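Local coordinates for type IV pilus assembly protein PilF (Thermus thermophilus HB8, PDB 5OIU) that is an AAA+ ATPase that powers type IV pilus assembly, probably turning ATP hydrolysis into mechanical work within a six-subunit ring, at residues I29-N34 / L99-G104; P119-L124 / L163-T168; Q174-P179 / T190-Q195; C285-K290 / L311-G316; D338-H343 / A358-M363. All coordinates share one frame; numbering follows the deposited sequence.

Contact 1: residues I29-N34 / L99-G104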
# COMPACT_ATOMS: atom_id res chain seq x y z
N ILE C 29 40.68 12.36 -15.32
CA ILE C 29 41.66 11.29 -15.17
C ILE C 29 41.10 10.07 -15.91
O ILE C 29 40.29 9.31 -15.35
CB ILE C 29 41.95 10.99 -13.70
CG1 ILE C 29 42.48 12.27 -13.04
CG2 ILE C 29 42.98 9.87 -13.56
CD1 ILE C 29 43.06 12.09 -11.65
N GLU C 30 41.53 9.88 -17.16
CA GLU C 30 40.96 8.88 -18.05
C GLU C 30 41.89 7.69 -18.23
O GLU C 30 42.96 7.83 -18.85
CB GLU C 30 40.66 9.47 -19.43
CG GLU C 30 40.13 10.90 -19.45
CD GLU C 30 39.51 11.25 -20.81
OE1 GLU C 30 38.52 12.01 -20.84
OE2 GLU C 30 40.02 10.75 -21.84
N PRO C 31 41.51 6.49 -17.79
CA PRO C 31 42.22 5.29 -18.25
C PRO C 31 41.98 5.08 -19.75
O PRO C 31 40.86 5.19 -20.23
CB PRO C 31 41.61 4.17 -17.41
CG PRO C 31 40.22 4.65 -17.15
CD PRO C 31 40.29 6.16 -17.04
N ARG C 32 43.06 4.81 -20.48
CA ARG C 32 43.01 4.48 -21.90
C ARG C 32 43.56 3.06 -22.09
O ARG C 32 43.75 2.31 -21.13
CB ARG C 32 43.77 5.53 -22.72
CG ARG C 32 42.96 6.81 -23.00
CD ARG C 32 43.80 7.97 -23.55
NE ARG C 32 43.08 9.25 -23.47
CZ ARG C 32 43.57 10.43 -23.86
NH1 ARG C 32 42.84 11.53 -23.72
NH2 ARG C 32 44.80 10.51 -24.37
N GLN C 33 43.81 2.68 -23.35
CA GLN C 33 44.22 1.31 -23.62
C GLN C 33 45.59 1.00 -23.04
O GLN C 33 45.79 -0.03 -22.39
CB GLN C 33 44.20 1.04 -25.12
CG GLN C 33 44.34 -0.40 -25.51
CD GLN C 33 44.19 -0.57 -27.01
OE1 GLN C 33 44.77 0.19 -27.79
NE2 GLN C 33 43.38 -1.55 -27.42
N ASN C 34 46.56 1.91 -23.23
CA ASN C 34 47.93 1.68 -22.82
C ASN C 34 48.47 2.67 -21.79
O ASN C 34 49.60 2.49 -21.33
CB ASN C 34 48.83 1.65 -24.05
CG ASN C 34 48.44 0.53 -24.98
OD1 ASN C 34 48.03 0.76 -26.12
ND2 ASN C 34 48.51 -0.69 -24.46
N LEU C 99 33.42 7.10 -12.66
CA LEU C 99 32.59 6.41 -13.59
C LEU C 99 33.35 5.21 -14.13
O LEU C 99 34.49 5.37 -14.62
CB LEU C 99 32.18 7.34 -14.72
CG LEU C 99 31.39 6.75 -15.89
CD1 LEU C 99 29.90 6.82 -15.60
CD2 LEU C 99 31.74 7.48 -17.18
N PRO C 100 32.78 4.01 -14.05
CA PRO C 100 33.40 2.85 -14.70
C PRO C 100 33.47 3.05 -16.21
O PRO C 100 32.53 3.54 -16.83
CB PRO C 100 32.45 1.69 -14.36
CG PRO C 100 31.40 2.24 -13.45
CD PRO C 100 31.43 3.72 -13.54
N THR C 101 34.60 2.65 -16.80
CA THR C 101 34.78 2.60 -18.24
C THR C 101 35.39 1.27 -18.61
O THR C 101 35.66 0.41 -17.76
CB THR C 101 35.67 3.73 -18.77
OG1 THR C 101 37.04 3.46 -18.43
CG2 THR C 101 35.25 5.07 -18.20
N VAL C 102 35.62 1.10 -19.91
CA VAL C 102 36.21 -0.12 -20.43
C VAL C 102 37.61 -0.35 -19.90
O VAL C 102 38.05 -1.49 -19.79
CB VAL C 102 36.16 -0.06 -21.97
CG1 VAL C 102 37.28 -0.89 -22.60
CG2 VAL C 102 34.76 -0.50 -22.46
N TYR C 103 38.32 0.71 -19.52
CA TYR C 103 39.72 0.61 -19.13
C TYR C 103 39.94 0.82 -17.64
O TYR C 103 41.10 0.87 -17.19
CB TYR C 103 40.55 1.61 -19.93
CG TYR C 103 40.58 1.31 -21.41
CD1 TYR C 103 40.92 0.04 -21.87
CD2 TYR C 103 40.28 2.29 -22.35
CE1 TYR C 103 40.96 -0.25 -23.23
CE2 TYR C 103 40.32 2.01 -23.70
CZ TYR C 103 40.66 0.75 -24.14
OH TYR C 103 40.70 0.48 -25.49
N GLY C 104 38.87 0.92 -16.84
CA GLY C 104 38.95 1.20 -15.43
C GLY C 104 38.06 2.37 -15.09
O GLY C 104 37.15 2.72 -15.85

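Contact 2: residues P119-L124 / L163-T168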
# COMPACT_ATOMS: atom_id res chain seq x y z
N PRO C 119 24.76 35.70 1.99
CA PRO C 119 24.01 36.94 1.81
C PRO C 119 22.80 37.02 2.73
O PRO C 119 22.38 36.04 3.36
CB PRO C 119 23.55 36.84 0.35
CG PRO C 119 23.33 35.35 0.16
CD PRO C 119 24.24 34.62 1.13
N GLU C 120 22.23 38.22 2.79
CA GLU C 120 20.93 38.39 3.42
C GLU C 120 19.87 37.71 2.55
O GLU C 120 20.03 37.55 1.34
CB GLU C 120 20.60 39.87 3.60
CG GLU C 120 21.49 40.60 4.65
CD GLU C 120 21.60 39.85 5.99
OE1 GLU C 120 20.55 39.42 6.56
OE2 GLU C 120 22.74 39.70 6.47
N ILE C 121 18.77 37.30 3.19
CA ILE C 121 17.76 36.54 2.47
C ILE C 121 17.17 37.31 1.28
O ILE C 121 16.53 36.70 0.42
CB ILE C 121 16.65 36.09 3.42
CG1 ILE C 121 16.08 37.29 4.16
CG2 ILE C 121 17.13 34.99 4.37
CD1 ILE C 121 14.70 36.99 4.70
N GLU C 122 17.37 38.62 1.22
CA GLU C 122 16.79 39.44 0.17
C GLU C 122 17.58 39.38 -1.13
O GLU C 122 17.06 39.81 -2.17
CB GLU C 122 16.66 40.90 0.64
CG GLU C 122 15.56 41.12 1.68
CD GLU C 122 16.03 40.88 3.12
OE1 GLU C 122 15.15 40.82 4.02
OE2 GLU C 122 17.26 40.76 3.35
N ASP C 123 18.80 38.85 -1.10
CA ASP C 123 19.60 38.61 -2.30
C ASP C 123 19.67 37.12 -2.63
O ASP C 123 20.66 36.66 -3.22
CB ASP C 123 21.01 39.17 -2.14
CG ASP C 123 21.03 40.59 -1.60
OD1 ASP C 123 20.38 41.44 -2.24
OD2 ASP C 123 21.70 40.85 -0.56
N LEU C 124 18.67 36.34 -2.24
CA LEU C 124 18.67 34.92 -2.56
C LEU C 124 18.03 34.62 -3.89
O LEU C 124 17.96 33.44 -4.27
CB LEU C 124 17.94 34.12 -1.48
CG LEU C 124 18.76 33.74 -0.26
CD1 LEU C 124 17.84 33.09 0.77
CD2 LEU C 124 19.87 32.83 -0.66
N LEU C 163 19.45 31.29 8.65
CA LEU C 163 20.02 31.43 9.99
C LEU C 163 20.63 32.81 10.21
O LEU C 163 20.56 33.36 11.31
CB LEU C 163 21.07 30.33 10.21
CG LEU C 163 20.59 28.87 10.23
CD1 LEU C 163 21.70 27.96 10.74
CD2 LEU C 163 19.31 28.66 11.05
N LYS C 164 21.21 33.41 9.16
CA LYS C 164 21.70 34.78 9.27
C LYS C 164 20.60 35.73 9.72
O LYS C 164 20.83 36.62 10.54
CB LYS C 164 22.29 35.24 7.94
CG LYS C 164 23.46 36.19 8.09
CD LYS C 164 24.13 36.43 6.73
CE LYS C 164 25.25 37.47 6.81
NZ LYS C 164 26.49 36.96 6.15
N ARG C 165 19.38 35.54 9.21
CA ARG C 165 18.29 36.41 9.62
C ARG C 165 17.77 36.06 11.01
O ARG C 165 17.62 36.94 11.85
CB ARG C 165 17.15 36.36 8.61
CG ARG C 165 15.98 37.27 8.96
CD ARG C 165 16.39 38.75 9.11
NE ARG C 165 17.27 39.21 8.04
CZ ARG C 165 16.86 39.67 6.86
NH1 ARG C 165 15.57 39.75 6.58
NH2 ARG C 165 17.75 40.04 5.94
N ILE C 166 17.50 34.78 11.28
CA ILE C 166 16.67 34.44 12.44
C ILE C 166 17.44 34.05 13.69
O ILE C 166 16.81 33.92 14.75
CB ILE C 166 15.65 33.32 12.10
CG1 ILE C 166 16.37 31.97 11.87
CG2 ILE C 166 14.77 33.72 10.92
CD1 ILE C 166 15.45 30.80 11.69
N ALA C 167 18.75 33.85 13.63
CA ALA C 167 19.52 33.43 14.82
C ALA C 167 19.98 34.67 15.61
O ALA C 167 21.16 35.01 15.71
CB ALA C 167 20.68 32.53 14.43
N THR C 168 19.02 35.32 16.23
CA THR C 168 19.26 36.51 17.01
C THR C 168 19.88 36.18 18.37
O THR C 168 19.73 35.06 18.88
CB THR C 168 17.95 37.26 17.16
OG1 THR C 168 16.96 36.35 17.67
CG2 THR C 168 17.50 37.76 15.80

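Contact 3: residues Q174-P179 / T190-Q195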
# COMPACT_ATOMS: atom_id res chain seq x y z
N GLN C 174 21.61 25.97 17.28
CA GLN C 174 22.49 24.81 17.31
C GLN C 174 22.33 24.00 16.03
O GLN C 174 21.21 23.62 15.67
CB GLN C 174 22.18 23.95 18.53
CG GLN C 174 23.02 22.70 18.63
CD GLN C 174 24.47 23.01 18.94
OE1 GLN C 174 24.79 23.51 20.03
NE2 GLN C 174 25.35 22.73 17.98
N THR C 175 23.44 23.73 15.34
CA THR C 175 23.47 22.96 14.11
C THR C 175 24.15 21.61 14.33
O THR C 175 24.93 21.43 15.26
CB THR C 175 24.21 23.71 12.99
OG1 THR C 175 25.62 23.64 13.22
CG2 THR C 175 23.84 25.16 12.94
N ILE C 176 23.83 20.65 13.47
CA ILE C 176 24.61 19.43 13.30
C ILE C 176 24.85 19.24 11.80
O ILE C 176 23.91 19.30 11.00
CB ILE C 176 23.92 18.20 13.94
CG1 ILE C 176 24.80 16.96 13.80
CG2 ILE C 176 22.53 17.98 13.37
CD1 ILE C 176 26.12 17.09 14.50
N GLU C 177 26.11 19.07 11.42
CA GLU C 177 26.52 19.25 10.03
C GLU C 177 27.54 18.20 9.64
O GLU C 177 28.34 17.74 10.46
CB GLU C 177 27.09 20.66 9.79
CG GLU C 177 26.17 21.79 10.22
CD GLU C 177 26.68 23.15 9.81
OE1 GLU C 177 27.12 23.29 8.65
OE2 GLU C 177 26.67 24.07 10.67
N ASP C 178 27.49 17.79 8.37
CA ASP C 178 28.45 16.84 7.82
C ASP C 178 28.90 17.30 6.45
O ASP C 178 28.31 16.94 5.43
CB ASP C 178 27.87 15.44 7.72
CG ASP C 178 28.85 14.44 7.13
OD1 ASP C 178 30.07 14.73 7.14
OD2 ASP C 178 28.41 13.37 6.66
N PRO C 179 29.98 18.09 6.38
CA PRO C 179 30.70 18.59 7.55
C PRO C 179 30.20 19.98 7.93
O PRO C 179 29.26 20.46 7.31
CB PRO C 179 32.15 18.63 7.05
CG PRO C 179 31.99 19.05 5.58
CD PRO C 179 30.61 18.56 5.13
N THR C 190 28.20 21.89 15.44
CA THR C 190 28.66 20.57 15.84
C THR C 190 28.77 19.72 14.58
O THR C 190 27.83 19.68 13.77
CB THR C 190 27.68 19.94 16.84
OG1 THR C 190 27.72 20.68 18.06
CG2 THR C 190 28.01 18.47 17.11
N GLN C 191 29.91 19.06 14.40
CA GLN C 191 30.19 18.27 13.22
C GLN C 191 30.08 16.79 13.53
O GLN C 191 30.53 16.34 14.59
CB GLN C 191 31.58 18.54 12.68
CG GLN C 191 31.82 17.91 11.36
CD GLN C 191 33.07 18.45 10.71
OE1 GLN C 191 33.06 19.51 10.06
NE2 GLN C 191 34.18 17.73 10.90
N VAL C 192 29.47 16.02 12.62
CA VAL C 192 29.36 14.59 12.87
C VAL C 192 30.75 13.97 12.83
O VAL C 192 31.63 14.42 12.08
CB VAL C 192 28.39 13.91 11.88
CG1 VAL C 192 27.04 14.63 11.86
CG2 VAL C 192 28.99 13.85 10.51
N ASN C 193 30.97 12.98 13.68
CA ASN C 193 32.29 12.39 13.89
C ASN C 193 32.10 10.88 13.99
O ASN C 193 31.93 10.33 15.08
CB ASN C 193 32.94 12.95 15.15
CG ASN C 193 34.36 12.47 15.34
OD1 ASN C 193 34.87 11.71 14.54
ND2 ASN C 193 35.00 12.94 16.42
N PRO C 194 32.14 10.17 12.85
CA PRO C 194 31.76 8.75 12.87
C PRO C 194 32.68 7.87 13.70
O PRO C 194 32.21 6.88 14.29
CB PRO C 194 31.79 8.36 11.38
CG PRO C 194 31.64 9.67 10.65
CD PRO C 194 32.40 10.65 11.48
N GLN C 195 33.97 8.21 13.81
CA GLN C 195 34.88 7.37 14.58
C GLN C 195 34.69 7.55 16.09
O GLN C 195 35.10 6.67 16.85
CB GLN C 195 36.34 7.67 14.20
CG GLN C 195 36.71 9.15 14.12
CD GLN C 195 36.38 9.77 12.76
OE1 GLN C 195 35.46 9.32 12.07
NE2 GLN C 195 37.12 10.81 12.39

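Contact 4: residues C285-K290 / L311-G316. With ZN (zinc ion), chain S.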
# COMPACT_ATOMS: atom_id res chain seq x y z
N CYS C 285 26.87 40.40 -23.64
CA CYS C 285 26.42 39.93 -24.94
C CYS C 285 24.96 39.50 -24.92
O CYS C 285 24.53 38.74 -25.78
CB CYS C 285 27.29 38.77 -25.42
SG CYS C 285 27.32 37.40 -24.30
N LYS C 286 24.19 39.98 -23.95
CA LYS C 286 22.80 39.60 -23.86
C LYS C 286 22.03 40.17 -25.05
O LYS C 286 22.35 41.24 -25.57
CB LYS C 286 22.18 40.08 -22.54
CG LYS C 286 20.77 39.57 -22.31
CD LYS C 286 20.08 40.25 -21.14
CE LYS C 286 20.64 39.81 -19.80
NZ LYS C 286 19.71 40.22 -18.70
N VAL C 287 21.01 39.44 -25.49
CA VAL C 287 20.30 39.79 -26.71
C VAL C 287 18.90 39.20 -26.63
O VAL C 287 18.66 38.23 -25.91
CB VAL C 287 21.09 39.28 -27.94
CG1 VAL C 287 20.97 37.78 -28.08
CG2 VAL C 287 20.55 39.92 -29.15
N GLU C 288 17.95 39.81 -27.34
CA GLU C 288 16.58 39.34 -27.33
C GLU C 288 16.39 38.20 -28.32
O GLU C 288 17.11 38.09 -29.32
CB GLU C 288 15.60 40.47 -27.67
CG GLU C 288 15.12 41.22 -26.45
CD GLU C 288 14.01 42.22 -26.74
OE1 GLU C 288 13.43 42.16 -27.85
OE2 GLU C 288 13.71 43.05 -25.84
N VAL C 289 15.43 37.33 -28.03
CA VAL C 289 14.91 36.39 -29.01
C VAL C 289 13.40 36.48 -28.98
O VAL C 289 12.80 36.66 -27.91
CB VAL C 289 15.40 34.93 -28.78
CG1 VAL C 289 16.89 34.89 -28.51
CG2 VAL C 289 14.65 34.29 -27.65
N LYS C 290 12.79 36.43 -30.15
CA LYS C 290 11.34 36.37 -30.21
C LYS C 290 10.94 34.98 -29.77
O LYS C 290 11.38 34.00 -30.39
CB LYS C 290 10.83 36.67 -31.62
CG LYS C 290 9.33 36.49 -31.81
CD LYS C 290 8.51 37.35 -30.85
CE LYS C 290 7.03 36.93 -30.87
NZ LYS C 290 6.10 38.10 -30.71
N LEU C 311 12.36 36.93 -24.53
CA LEU C 311 13.36 36.06 -23.91
C LEU C 311 14.75 36.49 -24.36
O LEU C 311 14.90 37.32 -25.26
CB LEU C 311 13.15 34.58 -24.27
CG LEU C 311 11.95 33.77 -23.77
CD1 LEU C 311 11.94 32.43 -24.50
CD2 LEU C 311 11.93 33.58 -22.25
N TYR C 312 15.77 35.91 -23.73
CA TYR C 312 17.13 36.40 -23.86
C TYR C 312 18.11 35.24 -23.92
O TYR C 312 17.84 34.15 -23.41
CB TYR C 312 17.51 37.35 -22.70
CG TYR C 312 16.52 38.49 -22.54
CD1 TYR C 312 15.30 38.31 -21.89
CD2 TYR C 312 16.78 39.74 -23.09
CE1 TYR C 312 14.38 39.34 -21.79
CE2 TYR C 312 15.87 40.78 -22.98
CZ TYR C 312 14.68 40.58 -22.33
OH TYR C 312 13.80 41.63 -22.25
N LYS C 313 19.25 35.48 -24.56
CA LYS C 313 20.39 34.57 -24.48
C LYS C 313 21.66 35.40 -24.55
O LYS C 313 21.63 36.60 -24.82
CB LYS C 313 20.36 33.51 -25.58
CG LYS C 313 20.92 33.98 -26.92
CD LYS C 313 20.87 32.87 -27.98
CE LYS C 313 22.15 32.86 -28.87
NZ LYS C 313 21.93 32.46 -30.31
N GLY C 314 22.80 34.74 -24.27
CA GLY C 314 24.09 35.35 -24.41
C GLY C 314 24.75 34.92 -25.71
O GLY C 314 24.95 33.73 -25.95
N MET C 315 25.08 35.91 -26.55
CA MET C 315 25.70 35.59 -27.84
C MET C 315 27.12 35.10 -27.68
O MET C 315 27.64 34.46 -28.60
CB MET C 315 25.66 36.81 -28.76
CG MET C 315 24.44 36.87 -29.66
SD MET C 315 24.22 35.35 -30.61
CE MET C 315 22.60 35.63 -31.36
N GLY C 316 27.75 35.35 -26.53
CA GLY C 316 29.11 34.90 -26.27
C GLY C 316 30.11 36.01 -26.50
O GLY C 316 30.14 36.59 -27.60
ZN ZN S . 29.24 37.46 -22.81

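Contact 5: residues D338-H343 / A358-M363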
# COMPACT_ATOMS: atom_id res chain seq x y z
N ASP C 338 -0.85 24.47 4.75
CA ASP C 338 -2.07 24.99 5.37
C ASP C 338 -2.94 23.82 5.81
O ASP C 338 -2.51 22.67 5.83
CB ASP C 338 -2.84 25.91 4.43
CG ASP C 338 -3.07 25.29 3.07
OD1 ASP C 338 -3.58 24.14 3.01
OD2 ASP C 338 -2.74 25.97 2.07
N ASP C 339 -4.18 24.14 6.20
CA ASP C 339 -5.08 23.11 6.71
C ASP C 339 -5.33 22.04 5.65
O ASP C 339 -5.37 20.84 5.95
CB ASP C 339 -6.41 23.72 7.14
CG ASP C 339 -6.25 25.07 7.78
OD1 ASP C 339 -5.84 25.10 8.97
OD2 ASP C 339 -6.51 26.09 7.10
N GLU C 340 -5.47 22.47 4.39
CA GLU C 340 -5.82 21.52 3.34
C GLU C 340 -4.70 20.52 3.11
O GLU C 340 -4.94 19.31 3.03
CB GLU C 340 -6.15 22.28 2.06
CG GLU C 340 -7.23 21.59 1.27
CD GLU C 340 -7.49 22.29 -0.05
OE1 GLU C 340 -7.18 23.50 -0.13
OE2 GLU C 340 -7.98 21.62 -0.98
N ILE C 341 -3.45 21.02 3.02
CA ILE C 341 -2.30 20.13 2.87
C ILE C 341 -2.17 19.22 4.08
O ILE C 341 -1.99 18.00 3.95
CB ILE C 341 -1.02 20.95 2.64
CG1 ILE C 341 -1.05 21.57 1.25
CG2 ILE C 341 0.20 20.07 2.82
CD1 ILE C 341 -0.38 22.92 1.20
N ARG C 342 -2.26 19.80 5.29
CA ARG C 342 -2.27 19.00 6.51
C ARG C 342 -3.30 17.90 6.41
O ARG C 342 -3.00 16.72 6.64
CB ARG C 342 -2.55 19.89 7.73
CG ARG C 342 -1.29 20.46 8.37
CD ARG C 342 -1.58 21.28 9.60
NE ARG C 342 -0.95 22.59 9.53
CZ ARG C 342 -1.60 23.71 9.21
NH1 ARG C 342 -2.89 23.68 8.95
NH2 ARG C 342 -0.95 24.87 9.17
N HIS C 343 -4.51 18.26 5.99
CA HIS C 343 -5.57 17.29 5.76
C HIS C 343 -5.15 16.24 4.72
O HIS C 343 -5.42 15.05 4.88
CB HIS C 343 -6.84 18.07 5.35
CG HIS C 343 -8.03 17.21 5.07
ND1 HIS C 343 -8.17 15.93 5.55
CD2 HIS C 343 -9.15 17.47 4.35
CE1 HIS C 343 -9.32 15.43 5.14
NE2 HIS C 343 -9.93 16.34 4.41
N ALA C 358 -1.34 22.12 -3.54
CA ALA C 358 -0.51 23.28 -3.25
C ALA C 358 -0.48 24.26 -4.41
O ALA C 358 -0.39 25.47 -4.20
CB ALA C 358 0.92 22.86 -2.89
N ARG C 359 -0.57 23.74 -5.64
CA ARG C 359 -0.56 24.61 -6.80
C ARG C 359 -1.86 25.38 -6.91
O ARG C 359 -1.87 26.55 -7.31
CB ARG C 359 -0.31 23.79 -8.06
CG ARG C 359 1.12 23.53 -8.31
CD ARG C 359 1.40 23.92 -9.70
NE ARG C 359 0.81 22.96 -10.61
CZ ARG C 359 0.72 23.15 -11.92
NH1 ARG C 359 1.20 24.27 -12.46
NH2 ARG C 359 0.17 22.21 -12.68
N ARG C 360 -2.98 24.73 -6.57
CA ARG C 360 -4.28 25.39 -6.64
C ARG C 360 -4.34 26.57 -5.68
O ARG C 360 -4.68 27.69 -6.08
CB ARG C 360 -5.39 24.37 -6.34
CG ARG C 360 -6.76 24.80 -6.84
CD ARG C 360 -7.80 23.69 -6.67
NE ARG C 360 -7.57 22.83 -5.51
CZ ARG C 360 -7.67 23.20 -4.23
NH1 ARG C 360 -8.00 24.45 -3.91
NH2 ARG C 360 -7.44 22.31 -3.27
N LYS C 361 -3.97 26.35 -4.41
CA LYS C 361 -3.86 27.42 -3.40
C LYS C 361 -2.76 28.44 -3.72
O LYS C 361 -2.47 29.30 -2.88
CB LYS C 361 -3.62 26.81 -2.01
CG LYS C 361 -4.57 25.66 -1.71
CD LYS C 361 -4.71 25.37 -0.22
CE LYS C 361 -5.41 26.50 0.56
NZ LYS C 361 -6.52 27.17 -0.17
N GLY C 362 -2.11 28.38 -4.88
CA GLY C 362 -1.25 29.45 -5.33
C GLY C 362 0.27 29.24 -5.27
O GLY C 362 1.00 30.24 -5.33
N MET C 363 0.76 28.01 -5.18
CA MET C 363 2.19 27.76 -5.22
C MET C 363 2.70 27.75 -6.65
O MET C 363 2.17 27.00 -7.49
CB MET C 363 2.54 26.43 -4.57
CG MET C 363 3.97 26.03 -4.80
SD MET C 363 4.26 24.41 -4.11
CE MET C 363 4.29 23.42 -5.60

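Contact 1: residues I29-N34 / L99-G104
The ring of Y103 lies over the backbone that leads from R32 into Q33. On that face R32 C stands 3.4 Å above the ring plane, displaced toward the rim, and Q33 N lies over the centre. Q33 CA adds a CH-pi contact, 3.7 Å from the centroid of the Y103 ring and 16° off its normal. CG1 of V102 covers the rim of the opposite face, while P31 O sits at the edge. Y103 CG is anti to its own carbonyl carbon (chi1 -65°), which brings it within 3.3 Å of R32 O.

Nearer the backbone, P31 presses its ring on the turn that joins strands 90-101 and 104-111. P31 CB lies 3.7 Å from Y103 CB, and P31 CG is 3.6 Å from T101 OG1. That hydroxyl holds the turn from within: T101 OG1 accepts from Y103 N at 3.2 Å, an ST turn, and donates to G104 O at 2.7 Å. G104 O also receives T101 N, the two donors coming from opposite faces of its carbonyl plane.

No hydrogen bond links the two segments, so they meet by ring and proline packing at the ends of strands of the antiparallel sheet. The phenol hydroxyl of Y103 bonds instead to E183 of the second subunit, which implies that the backbone under the ring and the braced turn present a polar group to the subunit interface.

Contact 2: residues P119-L124 / L163-T168
R165 NH2 is gripped by two carboxylates, at 2.7 Å from E122 OE2 and 2.9 Å from E120 OE1. E122 is held end-on, since its OE1 also takes R165 NH1 at 2.8 Å. Both E122 oxygens use their syn lone pairs, whereas E120 OE1 offers its anti lone pair. The three groups are nearly coplanar: the guanidinium is turned 9° from the E120 carboxylate and 14° from that of E122. R165 CG is anti to the backbone N, and bends at chi2 and chi3 carry the chain round to this position.

I121 CG1 lies over one face of the guanidinium, 3.5 Å from R165 NH1. One residue earlier in the helix, K164 crosses E120 at about a right angle and meets it through carbon, K164 CE lying 3.4 Å from E120 OE2; K164 NZ bonds to the carbonyl of I118.

The contact ties the loop ahead of helix 128-138 to the C-terminal part of helix 155-166, the helix that follows the ATP-binding P-loop. P119 in this loop also packs on F157 of the ATP pocket. One arginine facing two glutamates probably offsets their mutual repulsion, and the three in-plane bonds fix the rotation of its guanidinium.

Contact 3: residues Q174-P179 / T190-Q195
I176 and V192 cross at about a right angle, bringing I176 CD1 to 3.7 Å from V192 CG1. I176 CG1 is anti to its backbone N (chi1 -177°), and CD1 at the end of the chain also meets T190, which it crosses obliquely, at 3.5 Å from T190 CG2. The second branch of V192 serves a different partner: CG2 lies 3.4 Å from D178 CB, again with the side chains at about a right angle. F200 of helix 200-206 covers I176, D178 and V192 together. E177 and Q191 point to the other face of the sheet, where Q191 OE1 rests 3.3 Å from P179 CB and bonds to V180 N. P179 follows a cis peptide bond.

Beneath the side chains the strands run parallel. E177 N donates to T190 O at 3.0 Å, and E177 O receives V192 N at 3.0 Å, so E177 bonds through both its backbone N and its carbonyl. The carboxylate of E177 takes the hydroxyl of T175 on its anti lone pair, with OE2 bonded to Q189 as well. D178 pairs with R221.

In the central sheet of the nucleotide-binding domain, strand 188-191 is an outermost strand within this chain. Apolar branches of I176, T190 and V192 meet on the I176 face, while T190 OG1 bonds to P100 O of the third subunit, consistent with this sheet edge taking part in the contact between subunits.

Contact 4: residues C285-K290 / L311-G316
C285 serves a metal and two backbone amides at once. Its SG binds the zinc ion at 2.4 Å and also accepts a weak hydrogen bond from G316 N at 3.1 Å, while C285 O takes M315 N in an almost straight bond (178°). With SG between the backbone N and the carbonyl carbon (chi1 58°), the sulfur can reach both the zinc ion and G316 N. An amide donated to the sulfur would probably draw off some of its negative charge.

Beyond the metal the strands pair antiparallel. V287 with K313 and V289 with L311 are the hydrogen-bonded pairs, the shortest bond being V289 N to L311 O at 2.8 Å. On their face V289 CG2 packs on L311 CB at 3.7 Å, and V287 CG1 reaches M315 CG. The other face carries K286, E288 and Y312. E288 and Y312 lie side by side, pointing the same way, with E288 CG 3.6 Å from Y312 CE2 and the carboxylate 82° from the ring plane. K286 CD comes within 3.9 Å of Y312 CD2, and its NZ continues to G377 O. An alanine in place of Y312 would probably cost K286 CD its ring contact and leave E288 freer to turn.

C282 and C320 bind the same ion, and C317 is the fourth cysteine of the site. The ribbon joins two CxxC motifs, its first strand leaving C282/C285 and its second running into C317/C320, the tetracysteine zinc element found in type II and type IV secretion ATPases.

Contact 5: residues D338-H343 / A358-M363
E340 meets two basic side chains from segment 358-363. Its OE2 forms a salt bridge with R360 NH2 at the edge of the guanidinium; the modelled separation is very short, so its exact length is doubtful. E340 OE1 makes a long salt bridge to K361 NZ, 3.7 Å away. K361 and D338 reach toward each other tip to tip, and K361 CD lies 3.1 Å from both D338 OD2 and E340 OE1, so the acids meet the aliphatic part of K361; its NZ is beyond salt-bridge distance of D338.

The next shell fixes D338, the N-cap of helix 339-347: its OD1 accepts from I341 N at 3.1 Å (164°) and weakly from E340 N. An alanine in place of D338 would probably leave these two amides without their side-chain cap and K361 without one of its acidic neighbours. Across the contact, K361 and G362 follow the end of helix 351-360 in a Schellman motif, where M363 N bonds to A358 O at 3.0 Å and G362 N to R359 O.

Beneath the charges, I341 CD1 touches A358 CB at 4.3 Å. Both residues pack on L335, so the start of helix 339-347 and the end of helix 351-360 rest together on strand 328-336, an outermost strand of the central sheet in this chain.

From the N terminus the five contacts follow in series, none nesting within or crossing another. Contact 1 closes a loop holding helix 57-67 and several strands of the antiparallel sheet. Contact 2 joins the loop before helix 128-138 to helix 155-166, enclosing strand 143-148 and the P-loop. Contact 3 closes a short ten-residue excursion at the edge of the central sheet and touches contact 2, L163 CD1 lying 4.2 Å from T175 CG2. Contact 4 returns across helices 293-298 and 303-308 at the zinc site, and contact 5 pairs two helices near the C terminus. Contacts 1 and 3, about 21 Å apart at their nearest atoms, meet between subunits, through P100 and T190.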